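YfkN protein (Bacillus subtilis subsp. subtilis, PDB 3GVE) belongs to the calcineurin-like phosphoesterase family and holds a manganese ion and a magnesium ion side by side in a single metal centre. Local coordinates at residues N62-Q67 with L106-F111; L214-I219 with S247-G252; E110-L115 with T177-N182. One frame throughout, in Å; residues are numbered along the deposited sequence.

Contact 1: N62-Q67 with L106-F111. With MG (magnesium ion), chain D; MN (manganese (II) ion), chain C.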
ATOM      1  N   ASN A  62      -8.910 -14.867  -6.628  1.00  6.73           N
ATOM      2  CA  ASN A  62      -9.940 -13.855  -6.838  1.00  7.43           C
ATOM      3  C   ASN A  62      -9.516 -12.528  -7.472  1.00  7.50           C
ATOM      4  O   ASN A  62     -10.281 -11.577  -7.445  1.00  8.11           O
ATOM      5  CB  ASN A  62     -10.663 -13.589  -5.512  1.00  8.03           C
ATOM      6  CG  ASN A  62     -12.115 -13.157  -5.712  1.00  8.24           C
ATOM      7  OD1 ASN A  62     -12.818 -13.690  -6.561  1.00  9.61           O
ATOM      8  ND2 ASN A  62     -12.565 -12.190  -4.897  1.00  8.75           N
ATOM      9  N   GLY A  63      -8.319 -12.482  -8.059  1.00  7.85           N
ATOM     10  CA  GLY A  63      -7.876 -11.298  -8.782  1.00  8.27           C
ATOM     11  C   GLY A  63      -7.079 -10.296  -7.956  1.00  7.61           C
ATOM     12  O   GLY A  63      -6.812 -10.516  -6.788  1.00  7.90           O
ATOM     13  N   ASP A  64      -6.705  -9.186  -8.589  1.00  7.53           N
ATOM     14  CA  ASP A  64      -5.667  -8.257  -8.081  1.00  7.97           C
ATOM     15  C   ASP A  64      -4.404  -9.075  -7.746  1.00  7.85           C
ATOM     16  O   ASP A  64      -3.871  -9.041  -6.643  1.00  8.67           O
ATOM     17  CB  ASP A  64      -6.160  -7.418  -6.885  1.00  7.65           C
ATOM     18  CG  ASP A  64      -6.799  -6.115  -7.309  1.00  7.76           C
ATOM     19  OD1 ASP A  64      -7.080  -5.968  -8.515  1.00  8.81           O
ATOM     20  OD2 ASP A  64      -7.035  -5.273  -6.412  1.00  8.50           O
ATOM     21  N   LEU A  65      -3.958  -9.821  -8.749  1.00  7.92           N
ATOM     22  CA  LEU A  65      -2.898 -10.822  -8.637  1.00  8.12           C
ATOM     23  C   LEU A  65      -1.557 -10.401  -9.260  1.00  8.29           C
ATOM     24  O   LEU A  65      -0.518 -10.609  -8.668  1.00  9.13           O
ATOM     25  CB  LEU A  65      -3.378 -12.123  -9.289  1.00  8.68           C
ATOM     26  CG  LEU A  65      -2.318 -13.210  -9.482  1.00  8.58           C
ATOM     27  CD1 LEU A  65      -1.881 -13.757  -8.148  1.00  9.33           C
ATOM     28  CD2 LEU A  65      -2.876 -14.341 -10.387  1.00  9.60           C
ATOM     29  N   ILE A  66      -1.599  -9.832 -10.458  1.00  8.83           N
ATOM     30  CA  ILE A  66      -0.395  -9.653 -11.253  1.00  9.29           C
ATOM     31  C   ILE A  66       0.273  -8.291 -11.128  1.00  9.82           C
ATOM     32  O   ILE A  66       1.317  -8.063 -11.722  1.00 11.24           O
ATOM     33  CB  ILE A  66      -0.675  -9.943 -12.750  1.00 10.04           C
ATOM     34  CG1 ILE A  66      -1.541  -8.835 -13.373  1.00 10.41           C
ATOM     35  CG2 ILE A  66      -1.292 -11.327 -12.918  1.00 11.51           C
ATOM     36  CD1 ILE A  66      -1.770  -8.994 -14.877  1.00 11.69           C
ATOM     37  N   GLN A  67      -0.326  -7.392 -10.362  1.00  9.51           N
ATOM     38  CA  GLN A  67       0.152  -6.019 -10.240  1.00  9.87           C
ATOM     39  C   GLN A  67       0.223  -5.604  -8.783  1.00 10.03           C
ATOM     40  O   GLN A  67      -0.574  -6.032  -7.977  1.00 10.74           O
ATOM     41  CB  GLN A  67      -0.817  -5.086 -10.972  1.00 11.04           C
ATOM     42  CG  GLN A  67      -0.332  -3.641 -11.090  1.00 12.02           C
ATOM     43  CD  GLN A  67      -0.579  -2.774  -9.851  1.00 12.36           C
ATOM     44  OE1 GLN A  67       0.070  -1.748  -9.669  1.00 15.90           O
ATOM     45  NE2 GLN A  67      -1.514  -3.160  -9.037  1.00 11.68           N
ATOM     46  N   LEU A 106     -10.464 -11.677 -12.867  1.00  8.38           N
ATOM     47  CA  LEU A 106      -9.847 -10.390 -13.032  1.00  8.17           C
ATOM     48  C   LEU A 106     -10.238  -9.455 -11.921  1.00  7.91           C
ATOM     49  O   LEU A 106     -11.370  -9.247 -11.609  1.00  9.12           O
ATOM     50  CB  LEU A 106     -10.230  -9.786 -14.377  1.00  8.92           C
ATOM     51  CG  LEU A 106      -9.998 -10.737 -15.570  1.00 10.34           C
ATOM     52  CD1 LEU A 106     -10.456 -10.119 -16.836  1.00 11.28           C
ATOM     53  CD2 LEU A 106      -8.593 -11.236 -15.683  1.00 10.94           C
ATOM     54  N   GLY A 107      -9.189  -8.854 -11.314  1.00  8.11           N
ATOM     55  CA  GLY A 107      -9.418  -7.763 -10.402  1.00  7.90           C
ATOM     56  C   GLY A 107      -9.159  -6.468 -11.213  1.00  8.01           C
ATOM     57  O   GLY A 107      -8.750  -6.476 -12.397  1.00  8.74           O
ATOM     58  N   ASN A 108      -9.484  -5.335 -10.570  1.00  8.38           N
ATOM     59  CA  ASN A 108      -9.292  -4.052 -11.296  1.00  8.25           C
ATOM     60  C   ASN A 108      -7.853  -3.842 -11.738  1.00  8.52           C
ATOM     61  O   ASN A 108      -7.544  -3.297 -12.791  1.00  9.20           O
ATOM     62  CB  ASN A 108      -9.799  -2.828 -10.492  1.00  9.25           C
ATOM     63  CG  ASN A 108      -9.412  -2.867  -9.010  1.00 10.44           C
ATOM     64  OD1 ASN A 108      -9.718  -3.787  -8.251  1.00 11.23           O
ATOM     65  ND2 ASN A 108      -8.626  -1.901  -8.633  1.00 10.93           N
ATOM     66  N   HIS A 109      -6.917  -4.243 -10.888  1.00  8.58           N
ATOM     67  CA  HIS A 109      -5.469  -4.004 -11.180  1.00  8.16           C
ATOM     68  C   HIS A 109      -4.944  -4.870 -12.340  1.00  8.28           C
ATOM     69  O   HIS A 109      -3.870  -4.527 -12.851  1.00  9.84           O
ATOM     70  CB  HIS A 109      -4.621  -4.099  -9.916  1.00  8.63           C
ATOM     71  CG  HIS A 109      -4.818  -2.915  -9.039  1.00  8.54           C
ATOM     72  ND1 HIS A 109      -4.301  -1.666  -9.351  1.00  9.58           N
ATOM     73  CD2 HIS A 109      -5.553  -2.763  -7.921  1.00  9.67           C
ATOM     74  CE1 HIS A 109      -4.682  -0.790  -8.415  1.00 10.29           C
ATOM     75  NE2 HIS A 109      -5.424  -1.442  -7.523  1.00 10.89           N
ATOM     76  N   GLU A 110      -5.672  -5.904 -12.751  1.00  8.20           N
ATOM     77  CA  GLU A 110      -5.273  -6.676 -13.923  1.00  8.79           C
ATOM     78  C   GLU A 110      -5.289  -5.844 -15.206  1.00  8.87           C
ATOM     79  O   GLU A 110      -4.666  -6.229 -16.155  1.00 10.59           O
ATOM     80  CB  GLU A 110      -6.177  -7.916 -14.077  1.00  8.83           C
ATOM     81  CG  GLU A 110      -5.579  -9.232 -13.527  1.00  9.43           C
ATOM     82  CD  GLU A 110      -5.492  -9.244 -12.023  1.00  9.69           C
ATOM     83  OE1 GLU A 110      -6.462  -8.840 -11.379  1.00  9.95           O
ATOM     84  OE2 GLU A 110      -4.472  -9.645 -11.490  1.00 11.53           O
ATOM     85  N   PHE A 111      -5.987  -4.723 -15.182  1.00  9.13           N
ATOM     86  CA  PHE A 111      -6.122  -3.870 -16.355  1.00  9.42           C
ATOM     87  C   PHE A 111      -5.092  -2.754 -16.440  1.00 10.01           C
ATOM     88  O   PHE A 111      -5.043  -2.046 -17.418  1.00 10.60           O
ATOM     89  CB  PHE A 111      -7.538  -3.279 -16.384  1.00 10.02           C
ATOM     90  CG  PHE A 111      -8.610  -4.321 -16.561  1.00  9.43           C
ATOM     91  CD1 PHE A 111      -8.949  -4.763 -17.820  1.00  9.64           C
ATOM     92  CD2 PHE A 111      -9.236  -4.887 -15.469  1.00 10.29           C
ATOM     93  CE1 PHE A 111      -9.910  -5.744 -17.982  1.00  9.89           C
ATOM     94  CE2 PHE A 111     -10.179  -5.858 -15.625  1.00  9.99           C
ATOM     95  CZ  PHE A 111     -10.519  -6.282 -16.873  1.00 10.15           C
TER
HETATM   96 MG    MG D 403      -9.342  -4.540  -6.356  1.00  8.74          MG
HETATM   97 MN    MN C 402      -6.493  -5.004  -4.218  1.00  9.50          MN
HETATM   98  O   HOH W   1      -8.397  -3.896  -4.201  1.00  9.99           O
HETATM   99  O   HOH W   2      -5.859  -2.883  -4.594  1.00 11.75           O
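Four backbone N-H groups converge on the carboxylate of Glu-110. Glu-110 OE2 accepts from Leu-65 N at 2.8 Å through its syn lone pair, and from Ile-66 N at 3.1 Å nearly along the C-O axis. Glu-110 OE1 takes Asp-64 N at 2.8 Å on its syn side, while Gly-107 N, from the glutamate's own loop, reaches OE1 on the anti side. A bend at chi2 (70°) turns CD back towards these donors, and a buried glutamate suits the place because its two oxygens take four amide N-H groups, which would spread and stabilise a negative charge. The grip holds the main chain of Asp-64 to Ile-66 in place, and from it Asp-64 directs its carboxylate to the metals. Asp-64 OD1 accepts from His-109 N at 2.9 Å, which leaves OD2 to bridge manganese at 2.3 Å and magnesium at 2.4 Å. Asn-108 supplies OD1 to magnesium at 2.1 Å, a neutral oxygen ligand beside the shared aspartate. The His-109 ring presents its CD2 edge to Asp-64 OD2. Glycines suit the closest backbone approach, Gly-63 CA to Gly-107 CA at 4.2 Å, since a CB on either would run into the opposite main chain. Asp-19 and His-21 add ligands to manganese. The Gly-Asp and Gly-Asn-His-Glu loops are signature elements of the dinuclear metal centre of calcineurin-like phosphoesterases.

Contact 2: L214-I219 with S247-G252. With MG (magnesium ion), chain D; MN (manganese (II) ion), chain C.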
ATOM      1  N   LEU A 214     -16.250 -15.990  -8.317  1.00  8.01           N
ATOM      2  CA  LEU A 214     -15.026 -15.279  -8.023  1.00  7.81           C
ATOM      3  C   LEU A 214     -15.366 -13.791  -8.170  1.00  7.42           C
ATOM      4  O   LEU A 214     -15.226 -13.191  -9.215  1.00  8.18           O
ATOM      5  CB  LEU A 214     -13.920 -15.754  -8.961  1.00  8.22           C
ATOM      6  CG  LEU A 214     -13.758 -17.290  -9.003  1.00  8.70           C
ATOM      7  CD1 LEU A 214     -12.673 -17.708  -9.970  1.00  9.62           C
ATOM      8  CD2 LEU A 214     -13.506 -17.903  -7.637  1.00  9.47           C
ATOM      9  N   ALA A 215     -15.880 -13.239  -7.078  1.00  7.74           N
ATOM     10  CA  ALA A 215     -16.420 -11.898  -7.080  1.00  8.40           C
ATOM     11  C   ALA A 215     -15.377 -10.916  -6.585  1.00  7.14           C
ATOM     12  O   ALA A 215     -15.178 -10.765  -5.399  1.00  7.41           O
ATOM     13  CB  ALA A 215     -17.670 -11.852  -6.206  1.00  9.48           C
ATOM     14  N   HIS A 216     -14.706 -10.257  -7.525  1.00  7.68           N
ATOM     15  CA  HIS A 216     -13.685  -9.277  -7.140  1.00  7.53           C
ATOM     16  C   HIS A 216     -14.387  -7.977  -6.793  1.00  7.36           C
ATOM     17  O   HIS A 216     -14.460  -7.047  -7.576  1.00  8.28           O
ATOM     18  CB  HIS A 216     -12.569  -9.032  -8.170  1.00  8.00           C
ATOM     19  CG  HIS A 216     -11.444  -8.226  -7.589  1.00  7.54           C
ATOM     20  ND1 HIS A 216     -10.401  -8.812  -6.913  1.00  8.45           N
ATOM     21  CD2 HIS A 216     -11.275  -6.889  -7.446  1.00  8.02           C
ATOM     22  CE1 HIS A 216      -9.613  -7.876  -6.418  1.00  8.55           C
ATOM     23  NE2 HIS A 216     -10.116  -6.699  -6.735  1.00  8.81           N
ATOM     24  N   THR A 217     -14.903  -7.968  -5.576  1.00  7.68           N
ATOM     25  CA  THR A 217     -15.782  -6.915  -5.091  1.00  8.33           C
ATOM     26  C   THR A 217     -16.031  -7.221  -3.620  1.00  7.29           C
ATOM     27  O   THR A 217     -16.030  -8.358  -3.224  1.00  8.55           O
ATOM     28  CB  THR A 217     -17.092  -6.868  -5.927  1.00  8.77           C
ATOM     29  OG1 THR A 217     -17.893  -5.751  -5.536  1.00  9.11           O
ATOM     30  CG2 THR A 217     -17.907  -8.161  -5.805  1.00 10.38           C
ATOM     31  N   GLY A 218     -16.219  -6.179  -2.827  1.00  8.12           N
ATOM     32  CA  GLY A 218     -16.350  -6.314  -1.393  1.00  8.44           C
ATOM     33  C   GLY A 218     -17.783  -6.322  -0.917  1.00  8.26           C
ATOM     34  O   GLY A 218     -18.719  -6.498  -1.676  1.00  8.91           O
ATOM     35  N   ILE A 219     -17.917  -6.095   0.383  1.00  8.11           N
ATOM     36  CA  ILE A 219     -19.139  -6.310   1.141  1.00  8.58           C
ATOM     37  C   ILE A 219     -19.574  -5.009   1.782  1.00  9.40           C
ATOM     38  O   ILE A 219     -18.767  -4.329   2.387  1.00 12.03           O
ATOM     39  CB  ILE A 219     -18.901  -7.361   2.277  1.00  9.81           C
ATOM     40  CG1 ILE A 219     -18.526  -8.729   1.693  1.00 10.54           C
ATOM     41  CG2 ILE A 219     -20.107  -7.437   3.208  1.00 11.83           C
ATOM     42  CD1 ILE A 219     -17.837  -9.676   2.679  1.00 11.44           C
ATOM     43  N   SER A 247     -14.864 -13.249  -2.063  0.50  7.62           N
ATOM     44  CA  SER A 247     -14.916 -11.807  -2.098  0.50  8.51           C
ATOM     45  C   SER A 247     -13.504 -11.296  -1.885  0.50  7.84           C
ATOM     46  O   SER A 247     -12.651 -11.954  -1.356  0.50  9.09           O
ATOM     47  CB  SER A 247     -15.869 -11.311  -1.001  0.50  9.46           C
ATOM     48  OG  SER A 247     -15.934  -9.900  -0.914  0.50  7.56           O
ATOM     49  N   GLY A 248     -13.291 -10.082  -2.326  1.00  8.34           N
ATOM     50  CA  GLY A 248     -12.012  -9.387  -2.199  1.00  8.55           C
ATOM     51  C   GLY A 248     -12.198  -7.875  -2.318  1.00  7.92           C
ATOM     52  O   GLY A 248     -13.189  -7.339  -1.857  1.00  8.30           O
ATOM     53  N   HIS A 249     -11.217  -7.258  -2.967  1.00  7.58           N
ATOM     54  CA  HIS A 249     -11.179  -5.856  -3.341  1.00  8.18           C
ATOM     55  C   HIS A 249     -10.950  -4.925  -2.144  1.00  8.29           C
ATOM     56  O   HIS A 249     -10.113  -4.063  -2.216  1.00  8.89           O
ATOM     57  CB  HIS A 249     -12.422  -5.474  -4.152  1.00  8.90           C
ATOM     58  CG  HIS A 249     -12.395  -4.074  -4.673  1.00  8.44           C
ATOM     59  ND1 HIS A 249     -11.416  -3.616  -5.530  1.00  8.98           N
ATOM     60  CD2 HIS A 249     -13.232  -3.031  -4.455  1.00  8.61           C
ATOM     61  CE1 HIS A 249     -11.656  -2.349  -5.818  1.00  8.99           C
ATOM     62  NE2 HIS A 249     -12.747  -1.969  -5.176  1.00  9.68           N
ATOM     63  N   GLN A 250     -11.712  -5.093  -1.065  1.00  8.41           N
ATOM     64  CA  GLN A 250     -11.638  -4.203   0.097  1.00  8.71           C
ATOM     65  C   GLN A 250     -10.418  -4.435   0.991  1.00  8.44           C
ATOM     66  O   GLN A 250     -10.075  -3.591   1.799  1.00 10.44           O
ATOM     67  CB  GLN A 250     -12.910  -4.304   0.939  1.00  9.43           C
ATOM     68  CG  GLN A 250     -14.077  -3.508   0.394  1.00 10.35           C
ATOM     69  CD  GLN A 250     -15.392  -3.858   1.074  1.00 10.90           C
ATOM     70  OE1 GLN A 250     -15.574  -4.942   1.581  1.00 11.01           O
ATOM     71  NE2 GLN A 250     -16.320  -2.927   1.040  1.00 12.46           N
ATOM     72  N   HIS A 251      -9.762  -5.574   0.835  1.00  8.26           N
ATOM     73  CA  HIS A 251      -8.610  -5.910   1.677  1.00  9.10           C
ATOM     74  C   HIS A 251      -9.026  -6.080   3.162  1.00  8.99           C
ATOM     75  O   HIS A 251      -8.205  -5.931   4.058  1.00 10.11           O
ATOM     76  CB  HIS A 251      -7.456  -4.882   1.521  1.00 10.01           C
ATOM     77  CG  HIS A 251      -6.827  -4.839   0.153  1.00 10.06           C
ATOM     78  ND1 HIS A 251      -5.576  -4.308  -0.058  1.00 11.49           N
ATOM     79  CD2 HIS A 251      -7.272  -5.237  -1.067  1.00 10.35           C
ATOM     80  CE1 HIS A 251      -5.265  -4.403  -1.340  1.00 11.32           C
ATOM     81  NE2 HIS A 251      -6.285  -4.941  -1.980  1.00 10.65           N
ATOM     82  N   GLY A 252     -10.296  -6.414   3.393  1.00  9.38           N
ATOM     83  CA  GLY A 252     -10.826  -6.683   4.725  1.00  9.39           C
ATOM     84  C   GLY A 252     -10.905  -8.161   5.066  1.00  9.15           C
ATOM     85  O   GLY A 252     -10.334  -8.976   4.350  1.00  9.20           O
TER
HETATM   86 MG    MG D 403      -9.342  -4.540  -6.356  1.00  8.74          MG
HETATM   87 MN    MN C 402      -6.493  -5.004  -4.218  1.00  9.50          MN
HETATM   88  O   HOH W   1      -8.397  -3.896  -4.201  1.00  9.99           O
HETATM   89  O   HOH W   2      -5.859  -2.883  -4.594  1.00 11.75           O
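His-249 reaches past His-216 to the magnesium ion. His-249 CB lies 3.7 Å from His-216 NE2, and chi1 of -175° sets CG anti to the backbone N, on the way to the ion, while the ring turns ND1 onto it. His-249 ND1 binds magnesium at 2.4 Å, CE1 lies beside the ion, and NE2 has Glu-229 as its polar partner. His-216 binds the same ion through NE2 at 2.3 Å. The two rings meet rim to rim with planes 69° apart, as suits two ligands of one ion, and the backbone N of His-249 lies over one face of the His-216 ring, offset toward its rim. His-216 ND1 is hydrogen-bonded to Asn-62 O, which fixes the ring's rotation. Gln-250 ties the loops together with both ends of its amide: OE1 accepts from Ile-219 N at 2.9 Å in a nearly straight bond (171°), and NE2 donates to Ile-219 O at 3.1 Å; in both, the donor stands above the plane of the accepting carbonyl. Glycine suits position 218, because a CB there would collide with Gln-250 CD. Between the backbones runs a weak bond, Gly-248 N to Thr-217 O, 3.4 Å long. His-251 gives NE2 to manganese at 2.2 Å. A Gly-His-X-His loop beside a strand-end histidine, both following parallel strands, is characteristic of the calcineurin-like metal site.

Contact 3: E110-L115 with T177-N182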
ATOM      1  N   GLU A 110      -5.672  -5.904 -12.751  1.00  8.20           N
ATOM      2  CA  GLU A 110      -5.273  -6.676 -13.923  1.00  8.79           C
ATOM      3  C   GLU A 110      -5.289  -5.844 -15.206  1.00  8.87           C
ATOM      4  O   GLU A 110      -4.666  -6.229 -16.155  1.00 10.59           O
ATOM      5  CB  GLU A 110      -6.177  -7.916 -14.077  1.00  8.83           C
ATOM      6  CG  GLU A 110      -5.579  -9.232 -13.527  1.00  9.43           C
ATOM      7  CD  GLU A 110      -5.492  -9.244 -12.023  1.00  9.69           C
ATOM      8  OE1 GLU A 110      -6.462  -8.840 -11.379  1.00  9.95           O
ATOM      9  OE2 GLU A 110      -4.472  -9.645 -11.490  1.00 11.53           O
ATOM     10  N   PHE A 111      -5.987  -4.723 -15.182  1.00  9.13           N
ATOM     11  CA  PHE A 111      -6.122  -3.870 -16.355  1.00  9.42           C
ATOM     12  C   PHE A 111      -5.092  -2.754 -16.440  1.00 10.01           C
ATOM     13  O   PHE A 111      -5.043  -2.046 -17.418  1.00 10.60           O
ATOM     14  CB  PHE A 111      -7.538  -3.279 -16.384  1.00 10.02           C
ATOM     15  CG  PHE A 111      -8.610  -4.321 -16.561  1.00  9.43           C
ATOM     16  CD1 PHE A 111      -8.949  -4.763 -17.820  1.00  9.64           C
ATOM     17  CD2 PHE A 111      -9.236  -4.887 -15.469  1.00 10.29           C
ATOM     18  CE1 PHE A 111      -9.910  -5.744 -17.982  1.00  9.89           C
ATOM     19  CE2 PHE A 111     -10.179  -5.858 -15.625  1.00  9.99           C
ATOM     20  CZ  PHE A 111     -10.519  -6.282 -16.873  1.00 10.15           C
ATOM     21  N   ASN A 112      -4.282  -2.599 -15.394  1.00  9.76           N
ATOM     22  CA  ASN A 112      -3.356  -1.463 -15.274  1.00 10.26           C
ATOM     23  C   ASN A 112      -2.296  -1.415 -16.379  1.00 11.29           C
ATOM     24  O   ASN A 112      -1.779  -0.364 -16.687  1.00 12.52           O
ATOM     25  CB  ASN A 112      -2.594  -1.489 -13.934  1.00 10.57           C
ATOM     26  CG  ASN A 112      -3.442  -1.178 -12.701  1.00 10.54           C
ATOM     27  OD1 ASN A 112      -2.916  -1.258 -11.614  1.00 11.50           O
ATOM     28  ND2 ASN A 112      -4.704  -0.825 -12.858  1.00 11.05           N
ATOM     29  N   TYR A 113      -1.964  -2.561 -16.953  1.00 11.26           N
ATOM     30  CA  TYR A 113      -0.900  -2.636 -17.956  1.00 12.00           C
ATOM     31  C   TYR A 113      -1.449  -2.801 -19.373  1.00 11.45           C
ATOM     32  O   TYR A 113      -0.707  -3.088 -20.301  1.00 12.42           O
ATOM     33  CB  TYR A 113       0.062  -3.772 -17.604  1.00 12.69           C
ATOM     34  CG  TYR A 113       0.811  -3.551 -16.305  1.00 13.85           C
ATOM     35  CD1 TYR A 113       1.240  -2.289 -15.946  1.00 15.84           C
ATOM     36  CD2 TYR A 113       1.093  -4.592 -15.459  1.00 15.61           C
ATOM     37  CE1 TYR A 113       1.914  -2.073 -14.776  1.00 16.75           C
ATOM     38  CE2 TYR A 113       1.783  -4.376 -14.271  1.00 15.56           C
ATOM     39  CZ  TYR A 113       2.195  -3.117 -13.948  1.00 16.71           C
ATOM     40  OH  TYR A 113       2.875  -2.912 -12.782  1.00 18.19           O
ATOM     41  N   GLY A 114      -2.753  -2.600 -19.522  1.00 11.13           N
ATOM     42  CA  GLY A 114      -3.379  -2.637 -20.832  1.00 11.28           C
ATOM     43  C   GLY A 114      -4.006  -3.972 -21.176  1.00 10.08           C
ATOM     44  O   GLY A 114      -3.692  -4.979 -20.594  1.00 10.34           O
ATOM     45  N   LEU A 115      -4.898  -3.963 -22.151  1.00 10.25           N
ATOM     46  CA  LEU A 115      -5.652  -5.146 -22.543  1.00 10.64           C
ATOM     47  C   LEU A 115      -4.781  -6.230 -23.194  1.00 10.88           C
ATOM     48  O   LEU A 115      -5.015  -7.395 -22.990  1.00 10.72           O
ATOM     49  CB  LEU A 115      -6.798  -4.762 -23.483  1.00 10.89           C
ATOM     50  CG  LEU A 115      -7.953  -3.973 -22.828  1.00 11.55           C
ATOM     51  CD1 LEU A 115      -8.864  -3.345 -23.886  1.00 12.59           C
ATOM     52  CD2 LEU A 115      -8.790  -4.869 -21.905  1.00 11.83           C
ATOM     53  N   THR A 177     -13.184   4.085 -14.831  1.00 12.25           N
ATOM     54  CA  THR A 177     -12.575   5.280 -14.262  1.00 13.26           C
ATOM     55  C   THR A 177     -11.099   5.044 -13.943  1.00 12.66           C
ATOM     56  O   THR A 177     -10.241   5.784 -14.365  1.00 13.97           O
ATOM     57  CB  THR A 177     -13.317   5.697 -12.973  1.00 16.16           C
ATOM     58  OG1 THR A 177     -14.664   6.018 -13.308  1.00 18.55           O
ATOM     59  CG2 THR A 177     -12.674   6.921 -12.322  1.00 16.61           C
ATOM     60  N   TRP A 178     -10.816   3.995 -13.184  1.00 11.11           N
ATOM     61  CA  TRP A 178      -9.452   3.713 -12.743  1.00 11.22           C
ATOM     62  C   TRP A 178      -8.478   3.493 -13.897  1.00 11.84           C
ATOM     63  O   TRP A 178      -7.318   3.826 -13.786  1.00 13.34           O
ATOM     64  CB  TRP A 178      -9.444   2.492 -11.815  1.00 11.27           C
ATOM     65  CG  TRP A 178     -10.257   2.654 -10.565  1.00 12.34           C
ATOM     66  CD1 TRP A 178     -10.413   3.784  -9.827  1.00 13.87           C
ATOM     67  CD2 TRP A 178     -10.994   1.632  -9.901  1.00 12.02           C
ATOM     68  NE1 TRP A 178     -11.207   3.532  -8.738  1.00 14.53           N
ATOM     69  CE2 TRP A 178     -11.589   2.217  -8.767  1.00 12.60           C
ATOM     70  CE3 TRP A 178     -11.235   0.283 -10.168  1.00 11.42           C
ATOM     71  CZ2 TRP A 178     -12.383   1.491  -7.890  1.00 12.93           C
ATOM     72  CZ3 TRP A 178     -12.029  -0.432  -9.296  1.00 11.79           C
ATOM     73  CH2 TRP A 178     -12.598   0.172  -8.177  1.00 11.81           C
ATOM     74  N   ASP A 179      -8.968   2.884 -14.969  1.00 11.07           N
ATOM     75  CA  ASP A 179      -8.168   2.594 -16.170  1.00 11.29           C
ATOM     76  C   ASP A 179      -8.805   3.217 -17.425  1.00 11.99           C
ATOM     77  O   ASP A 179      -8.836   2.632 -18.485  1.00 12.33           O
ATOM     78  CB  ASP A 179      -7.932   1.081 -16.337  1.00 11.15           C
ATOM     79  CG  ASP A 179      -6.596   0.649 -15.781  1.00 12.01           C
ATOM     80  OD1 ASP A 179      -5.577   1.225 -16.189  1.00 13.94           O
ATOM     81  OD2 ASP A 179      -6.561  -0.237 -14.921  1.00 12.21           O
ATOM     82  N   LYS A 180      -9.307   4.433 -17.260  1.00 12.95           N
ATOM     83  CA  LYS A 180      -9.867   5.193 -18.377  1.00 15.12           C
ATOM     84  C   LYS A 180      -8.965   5.203 -19.642  1.00 15.14           C
ATOM     85  O   LYS A 180      -9.418   4.913 -20.724  1.00 14.88           O
ATOM     86  CB  LYS A 180     -10.186   6.617 -17.934  1.00 18.39           C
ATOM     87  CG  LYS A 180     -10.894   7.445 -18.997  1.00 22.54           C
ATOM     88  CD  LYS A 180     -11.510   8.707 -18.401  1.00 27.30           C
ATOM     89  CE  LYS A 180     -12.062   9.621 -19.472  1.00 31.42           C
ATOM     90  NZ  LYS A 180     -10.932  10.374 -20.036  1.00 33.55           N
ATOM     91  N   LYS A 181      -7.688   5.495 -19.478  1.00 15.82           N
ATOM     92  CA  LYS A 181      -6.782   5.563 -20.628  1.00 17.01           C
ATOM     93  C   LYS A 181      -6.707   4.223 -21.352  1.00 14.88           C
ATOM     94  O   LYS A 181      -6.743   4.168 -22.563  1.00 14.88           O
ATOM     95  CB  LYS A 181      -5.389   6.051 -20.211  1.00 21.42           C
ATOM     96  CG  LYS A 181      -4.389   6.192 -21.355  1.00 27.25           C
ATOM     97  CD  LYS A 181      -3.099   6.853 -20.883  1.00 32.10           C
ATOM     98  CE  LYS A 181      -2.537   7.843 -21.916  1.00 35.26           C
ATOM     99  NZ  LYS A 181      -1.176   8.357 -21.569  1.00 36.96           N
ATOM    100  N   ASN A 182      -6.609   3.135 -20.595  1.00 13.38           N
ATOM    101  CA  ASN A 182      -6.490   1.807 -21.211  1.00 12.77           C
ATOM    102  C   ASN A 182      -7.786   1.218 -21.723  1.00 12.33           C
ATOM    103  O   ASN A 182      -7.768   0.304 -22.531  1.00 13.50           O
ATOM    104  CB  ASN A 182      -5.888   0.798 -20.227  1.00 13.23           C
ATOM    105  CG  ASN A 182      -4.414   0.996 -20.002  1.00 13.79           C
ATOM    106  OD1 ASN A 182      -3.721   1.533 -20.841  1.00 15.75           O
ATOM    107  ND2 ASN A 182      -3.924   0.552 -18.848  1.00 13.18           N
TER
HETATM  108  O   HOH W   3      -3.396   2.187 -14.974  1.00 24.99           O
HETATM  109  O   HOH W   4      -5.584  -1.299 -23.231  1.00 13.24           O
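Asn-112 ND2 donates to Asp-179 OD2 at 2.8 Å, the shortest direct polar bond between a type I beta turn, Phe-111 to Gly-114, and the junction of helices 175-178 and 180-183. The acceptor lies in the amide plane of Asn-112, whereas the amide and carboxylate planes stand 54° apart. An asparagine suits this place because its two ends serve different partners: OD1 accepts from His-109 ND1, on the metal-site side. Asn-182 reaches into the turn from the second helix. Asn-182 ND2 donates to Phe-111 O at 3.2 Å, in the carbonyl plane, and makes a weak bond to Asn-112 O. Phe-111 O thus serves two donors, since Gly-114 N closes the turn on it as well. Gly-114, with a positive phi of 96°, takes a conformation that suits glycine and stands at the N-cap of helix 115-123. Water extends the link: one molecule donates to Asp-179 OD1 at 2.7 Å and, weakly, to Asn-112 O, and another joins Leu-115 N to Asn-182 O. Around these bonds the packing is slight. Phe-111 CB rests 3.5 Å from Asp-179 OD2, and Leu-115 CD1 comes within 4.0 Å of Asn-182 O.

How the contacts relate
Contacts 1 and 2 form two sides of one metal centre: their centres lie about 11 Å apart, both supply ligands to the magnesium and manganese ions, and a water bridging the two metals belongs to both. They also touch directly, through Asn-62 ND2 to Ala-215 O at 3.0 Å, a probable hydrogen bond. Contact 3 continues outward from contact 1, sharing Glu-110 and Phe-111, with centres again about 11 Å apart. Although the centre of contact 3 is about 19 Å from that of contact 2, Trp-178 touches both other contacts: its CE3 lies 3.4 Å from Asn-108 CB, and its CH2 3.6 Å from His-249 CE1, beside two magnesium ligands.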